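Local atomic coordinates of D-alanine--D-alanine ligase (Coxiella burnetii, PDB entry 3TQT), a protein that joins two molecules of D-alanine into the dipeptide D-alanyl-D-alanine at the cost of ATP, probably for building the peptidoglycan cell wall. Residues 321-326 / 342-347; 277-282 / 310-315. One frame throughout, in Å; residues are numbered along the deposited sequence.

Contact 1 of 2, residues 321-326 / 342-347; sequences PGFTNI and NLLDQL
The far end of the F323 ring is met by three leucine methyl groups from one helix, a compact example of how a single aromatic residue can fasten an irregular loop to a helix. The ring's CZ lies 3.7 Å from CD2 of L343 and 3.8 Å from CD1 of L347, while its CE2 comes 3.7 Å from CD2 of L344. L343 and L347 stand one helical turn apart and come from the direction opposite to the ring; L344 instead runs past the phenyl group in the opposite sense and touches it with one branch. All three methyls approach the ring obliquely, and the contact is wholly apolar and buried.

With CG trans to the backbone N (chi1 168°), L343 extends CD2 to the ring, whereas L344 (chi1 -61°), whose side chain does not set out toward the loop, still brings CD2 to CE2. The backbones stay well apart, with the CA atoms of F323 and L344 10.3 Å from each other, and the side chains bridge that gap.

Further out, polar bonds tie the loop to helix 18-31 and within itself. The backbone N of F323 is hydrogen-bonded to OG of S24 and its O to ND2 of N27, and OG1 of T324 accepts from the backbone N of I326 at 3.3 Å, an ST turn. I28, M299 and P330 also pack on the phenyl group, and the ring of Y329 meets it with the planes about 40° apart. The loop follows strand 312-318, whose N318 is a predicted magnesium ligand with its side chain about 10 Å from that of F323. This is a small hydrophobic core between the N-terminal domain and the ATP-grasp fold, where helix 18-31, strand 298-306 and helices 328-335 and 340-370 meet round F323.

Contact 2 of 2, residues 277-282 / 310-315; sequences ESVTKQ and NKVLVN
V279 and V312 supply the apolar part of this helix-on-strand contact, CG1 of the first lying 4.1 Å from CG2 of the second. The other V279 methyl, CG2, rests against the side chain of N310, 3.9 Å from its OD1, the N310 side chain lying roughly perpendicular to that of V279. CG2 of V312 also lies 3.8 Å from OE1 of Q282, a van der Waals contact at the more open margin of the interface.

In the ATP-grasp fold this is a helix packed on an antiparallel sheet: helix 277-293 lies against strand 312-318, and I283 and I286 continue the apolar layer over V312.

Polar links illustrate how one amide can serve two waters. OE1 of Q282 accepts from a water at 2.6 Å, and that water in turn accepts from the backbone N of V312 at 3.0 Å. A second water accepts from NE2 of Q282 and donates to the backbone O of N310, at 2.6 Å from that oxygen. NE2 also donates to OG of S278 one turn back, at 3.2 Å with a bent N-H...O angle of 146° and only 6° out of the amide plane; together with the two waters, this would hold the amide in its rotation.

Followed from the N terminus, the chain first enters contact 2 along helix 277-293, runs through strand 298-306 and returns on strand 312-318, so that contact 2 closes a helix-strand-strand excursion. After five intervening residues beyond segment 310-315 the chain opens contact 1 with loop 321-326, passes through helix 328-335, and closes a shorter loop on helix 340-370. The two closures are therefore in series, neither nesting nor crossing; their centres are about 24 Å apart and their nearest atoms about 13 Å. Strand 312-318 joins them: its start is packed against helix 277-293, and its far end leads into the loop that reaches helix 340-370 and, outside the two segments, helix 18-31.

Contact 1 of 2, residues 321-326 / 342-347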
loop_
_atom_site.group_PDB
_atom_site.type_symbol
_atom_site.label_atom_id
_atom_site.label_comp_id
_atom_site.label_asym_id
_atom_site.label_seq_id
_atom_site.Cartn_x
_atom_site.Cartn_y
_atom_site.Cartn_z
ATOM N N PRO A 321 14.518 4.747 -5.712
ATOM C CA PRO A 321 15.729 5.523 -5.450
ATOM C C PRO A 321 16.037 6.410 -6.640
ATOM O O PRO A 321 15.534 6.136 -7.734
ATOM C CB PRO A 321 16.799 4.449 -5.316
ATOM C CG PRO A 321 16.303 3.318 -6.122
ATOM C CD PRO A 321 14.811 3.329 -5.976
ATOM N N GLY A 322 16.835 7.454 -6.427
ATOM C CA GLY A 322 17.283 8.290 -7.523
ATOM C C GLY A 322 17.859 7.420 -8.620
ATOM O O GLY A 322 18.476 6.394 -8.346
ATOM N N PHE A 323 17.649 7.823 -9.867
ATOM C CA PHE A 323 18.094 7.016 -10.995
ATOM C C PHE A 323 18.779 7.879 -12.046
ATOM O O PHE A 323 18.904 7.483 -13.214
ATOM C CB PHE A 323 16.911 6.257 -11.600
ATOM C CG PHE A 323 17.139 4.789 -11.717
ATOM C CD1 PHE A 323 16.592 3.915 -10.786
ATOM C CD2 PHE A 323 17.923 4.277 -12.739
ATOM C CE1 PHE A 323 16.793 2.545 -10.900
ATOM C CE2 PHE A 323 18.131 2.905 -12.855
ATOM C CZ PHE A 323 17.561 2.045 -11.939
ATOM N N THR A 324 19.225 9.064 -11.629
ATOM C CA THR A 324 19.997 9.930 -12.502
ATOM C C THR A 324 21.328 9.256 -12.767
ATOM O O THR A 324 21.683 8.297 -12.100
ATOM C CB THR A 324 20.256 11.310 -11.859
ATOM O OG1 THR A 324 21.351 11.217 -10.941
ATOM C CG2 THR A 324 19.010 11.787 -11.127
ATOM N N ASN A 325 22.077 9.763 -13.734
ATOM C CA ASN A 325 23.353 9.148 -14.102
ATOM C C ASN A 325 24.405 9.156 -12.990
ATOM O O ASN A 325 25.412 8.461 -13.075
ATOM C CB ASN A 325 23.915 9.806 -15.370
ATOM C CG ASN A 325 24.048 11.313 -15.233
ATOM O OD1 ASN A 325 24.040 11.856 -14.122
ATOM N ND2 ASN A 325 24.174 11.999 -16.365
ATOM N N ILE A 326 24.174 9.940 -11.947
ATOM C CA ILE A 326 25.107 9.956 -10.825
ATOM C C ILE A 326 24.477 9.401 -9.549
ATOM O O ILE A 326 25.093 9.434 -8.480
ATOM C CB ILE A 326 25.595 11.376 -10.524
ATOM C CG1 ILE A 326 24.435 12.234 -10.004
ATOM C CG2 ILE A 326 26.242 11.989 -11.749
ATOM C CD1 ILE A 326 24.864 13.595 -9.492
ATOM N N ASN A 342 21.534 -2.668 -19.044
ATOM C CA ASN A 342 21.230 -4.036 -18.647
ATOM C C ASN A 342 20.389 -4.055 -17.381
ATOM O O ASN A 342 19.493 -4.878 -17.234
ATOM C CB ASN A 342 22.512 -4.809 -18.374
ATOM C CG ASN A 342 23.452 -4.833 -19.571
ATOM O OD1 ASN A 342 23.450 -5.773 -20.350
ATOM N ND2 ASN A 342 24.260 -3.799 -19.707
ATOM N N LEU A 343 20.721 -3.167 -16.453
ATOM C CA LEU A 343 19.941 -3.025 -15.232
ATOM C C LEU A 343 18.492 -2.727 -15.608
ATOM O O LEU A 343 17.566 -3.357 -15.102
ATOM C CB LEU A 343 20.514 -1.896 -14.362
ATOM C CG LEU A 343 19.662 -1.429 -13.181
ATOM C CD1 LEU A 343 19.353 -2.586 -12.204
ATOM C CD2 LEU A 343 20.354 -0.273 -12.450
ATOM N N LEU A 344 18.295 -1.769 -16.510
ATOM C CA LEU A 344 16.939 -1.391 -16.905
ATOM C C LEU A 344 16.223 -2.557 -17.581
ATOM O O LEU A 344 15.036 -2.777 -17.342
ATOM C CB LEU A 344 16.953 -0.172 -17.828
ATOM C CG LEU A 344 17.560 1.094 -17.221
ATOM C CD1 LEU A 344 17.572 2.232 -18.252
ATOM C CD2 LEU A 344 16.800 1.487 -15.961
ATOM N N ASP A 345 16.931 -3.300 -18.433
ATOM C CA ASP A 345 16.314 -4.471 -19.067
ATOM C C ASP A 345 15.842 -5.456 -18.006
ATOM O O ASP A 345 14.744 -6.022 -18.096
ATOM C CB ASP A 345 17.286 -5.199 -20.008
ATOM C CG ASP A 345 17.675 -4.371 -21.222
ATOM O OD1 ASP A 345 16.829 -3.604 -21.728
ATOM O OD2 ASP A 345 18.836 -4.503 -21.674
ATOM N N GLN A 346 16.688 -5.686 -17.011
ATOM C CA GLN A 346 16.334 -6.614 -15.941
ATOM C C GLN A 346 15.124 -6.129 -15.146
ATOM O O GLN A 346 14.218 -6.909 -14.834
ATOM C CB GLN A 346 17.555 -6.881 -15.052
ATOM C CG GLN A 346 18.610 -7.681 -15.839
ATOM C CD GLN A 346 19.730 -8.233 -14.987
ATOM O OE1 GLN A 346 19.587 -8.400 -13.777
ATOM N NE2 GLN A 346 20.859 -8.538 -15.627
ATOM N N LEU A 347 15.081 -4.834 -14.852
ATOM C CA LEU A 347 13.931 -4.292 -14.130
ATOM C C LEU A 347 12.643 -4.473 -14.936
ATOM O O LEU A 347 11.604 -4.829 -14.385
ATOM C CB LEU A 347 14.156 -2.824 -13.778
ATOM C CG LEU A 347 15.208 -2.611 -12.684
ATOM C CD1 LEU A 347 15.655 -1.160 -12.672
ATOM C CD2 LEU A 347 14.637 -3.031 -11.336
#

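Contact 2 of 2, residues 277-282 / 310-315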
loop_
_atom_site.group_PDB
_atom_site.type_symbol
_atom_site.label_atom_id
_atom_site.label_comp_id
_atom_site.label_asym_id
_atom_site.label_seq_id
_atom_site.Cartn_x
_atom_site.Cartn_y
_atom_site.Cartn_z
ATOM N N GLU A 277 35.747 -7.764 4.471
ATOM C CA GLU A 277 35.031 -8.799 3.742
ATOM C C GLU A 277 33.766 -9.159 4.509
ATOM O O GLU A 277 32.692 -9.303 3.924
ATOM C CB GLU A 277 35.918 -10.034 3.568
ATOM C CG GLU A 277 36.002 -10.552 2.139
ATOM C CD GLU A 277 37.388 -11.081 1.791
ATOM O OE1 GLU A 277 38.315 -10.933 2.617
ATOM O OE2 GLU A 277 37.552 -11.639 0.685
ATOM N N SER A 278 33.903 -9.285 5.827
ATOM C CA SER A 278 32.776 -9.615 6.695
ATOM C C SER A 278 31.644 -8.590 6.634
ATOM O O SER A 278 30.475 -8.951 6.480
ATOM C CB SER A 278 33.239 -9.762 8.145
ATOM O OG SER A 278 32.119 -9.826 9.014
ATOM N N VAL A 279 31.984 -7.317 6.786
ATOM C CA VAL A 279 30.969 -6.278 6.811
ATOM C C VAL A 279 30.294 -6.165 5.451
ATOM O O VAL A 279 29.072 -6.063 5.370
ATOM C CB VAL A 279 31.540 -4.924 7.274
ATOM C CG1 VAL A 279 30.543 -3.808 7.022
ATOM C CG2 VAL A 279 31.888 -4.993 8.748
ATOM N N THR A 280 31.088 -6.206 4.384
ATOM C CA THR A 280 30.540 -6.180 3.032
ATOM C C THR A 280 29.504 -7.279 2.863
ATOM O O THR A 280 28.392 -7.034 2.389
ATOM C CB THR A 280 31.633 -6.380 1.973
ATOM O OG1 THR A 280 32.555 -5.286 2.021
ATOM C CG2 THR A 280 31.017 -6.446 0.585
ATOM N N LYS A 281 29.878 -8.495 3.252
ATOM C CA LYS A 281 28.988 -9.642 3.149
ATOM C C LYS A 281 27.710 -9.446 3.955
ATOM O O LYS A 281 26.632 -9.840 3.518
ATOM C CB LYS A 281 29.697 -10.921 3.606
ATOM C CG LYS A 281 30.828 -11.374 2.689
ATOM C CD LYS A 281 30.341 -11.598 1.264
ATOM C CE LYS A 281 31.450 -12.167 0.386
ATOM N NZ LYS A 281 30.977 -12.482 -0.997
ATOM N N GLN A 282 27.830 -8.846 5.135
ATOM C CA GLN A 282 26.663 -8.626 5.984
ATOM C C GLN A 282 25.727 -7.627 5.330
ATOM O O GLN A 282 24.525 -7.862 5.220
ATOM C CB GLN A 282 27.073 -8.102 7.350
ATOM C CG GLN A 282 27.607 -9.142 8.291
ATOM C CD GLN A 282 27.999 -8.521 9.611
ATOM O OE1 GLN A 282 27.156 -7.994 10.338
ATOM N NE2 GLN A 282 29.290 -8.551 9.915
ATOM N N ASN A 310 31.504 -1.717 13.840
ATOM C CA ASN A 310 31.082 -2.535 12.702
ATOM C C ASN A 310 29.718 -3.218 12.837
ATOM O O ASN A 310 29.490 -4.272 12.254
ATOM C CB ASN A 310 32.153 -3.565 12.364
ATOM C CG ASN A 310 33.384 -2.929 11.789
ATOM O OD1 ASN A 310 33.296 -2.102 10.883
ATOM N ND2 ASN A 310 34.538 -3.285 12.325
ATOM N N LYS A 311 28.807 -2.623 13.592
ATOM C CA LYS A 311 27.460 -3.169 13.626
ATOM C C LYS A 311 26.683 -2.620 12.435
ATOM O O LYS A 311 26.637 -1.408 12.214
ATOM C CB LYS A 311 26.767 -2.831 14.941
ATOM C CG LYS A 311 25.323 -3.294 15.027
ATOM C CD LYS A 311 25.185 -4.811 15.098
ATOM C CE LYS A 311 23.704 -5.230 15.140
ATOM N NZ LYS A 311 23.503 -6.717 15.050
ATOM N N VAL A 312 26.074 -3.521 11.675
ATOM C CA VAL A 312 25.334 -3.145 10.480
ATOM C C VAL A 312 23.848 -2.996 10.795
ATOM O O VAL A 312 23.197 -3.941 11.241
ATOM C CB VAL A 312 25.560 -4.176 9.366
ATOM C CG1 VAL A 312 24.847 -3.752 8.078
ATOM C CG2 VAL A 312 27.051 -4.350 9.123
ATOM N N LEU A 313 23.328 -1.800 10.551
ATOM C CA LEU A 313 21.976 -1.433 10.938
ATOM C C LEU A 313 21.217 -0.859 9.759
ATOM O O LEU A 313 21.666 0.104 9.126
ATOM C CB LEU A 313 22.013 -0.380 12.040
ATOM C CG LEU A 313 22.755 -0.770 13.313
ATOM C CD1 LEU A 313 22.824 0.428 14.276
ATOM C CD2 LEU A 313 22.069 -1.979 13.960
ATOM N N VAL A 314 20.059 -1.438 9.471
ATOM C CA VAL A 314 19.234 -0.893 8.409
ATOM C C VAL A 314 18.608 0.391 8.925
ATOM O O VAL A 314 18.110 0.439 10.048
ATOM C CB VAL A 314 18.128 -1.872 7.959
ATOM C CG1 VAL A 314 17.254 -1.207 6.918
ATOM C CG2 VAL A 314 18.737 -3.156 7.403
ATOM N N ASN A 315 18.654 1.443 8.118
ATOM C CA ASN A 315 17.900 2.644 8.454
ATOM C C ASN A 315 16.661 2.828 7.592
ATOM O O ASN A 315 15.633 3.308 8.066
ATOM C CB ASN A 315 18.762 3.890 8.331
ATOM C CG ASN A 315 18.199 5.055 9.128
ATOM O OD1 ASN A 315 17.720 4.876 10.255
ATOM N ND2 ASN A 315 18.238 6.248 8.546
HETATM O O HOH W 1 26.537 -6.415 12.299
HETATM O O HOH W 2 30.389 -6.747 11.978
#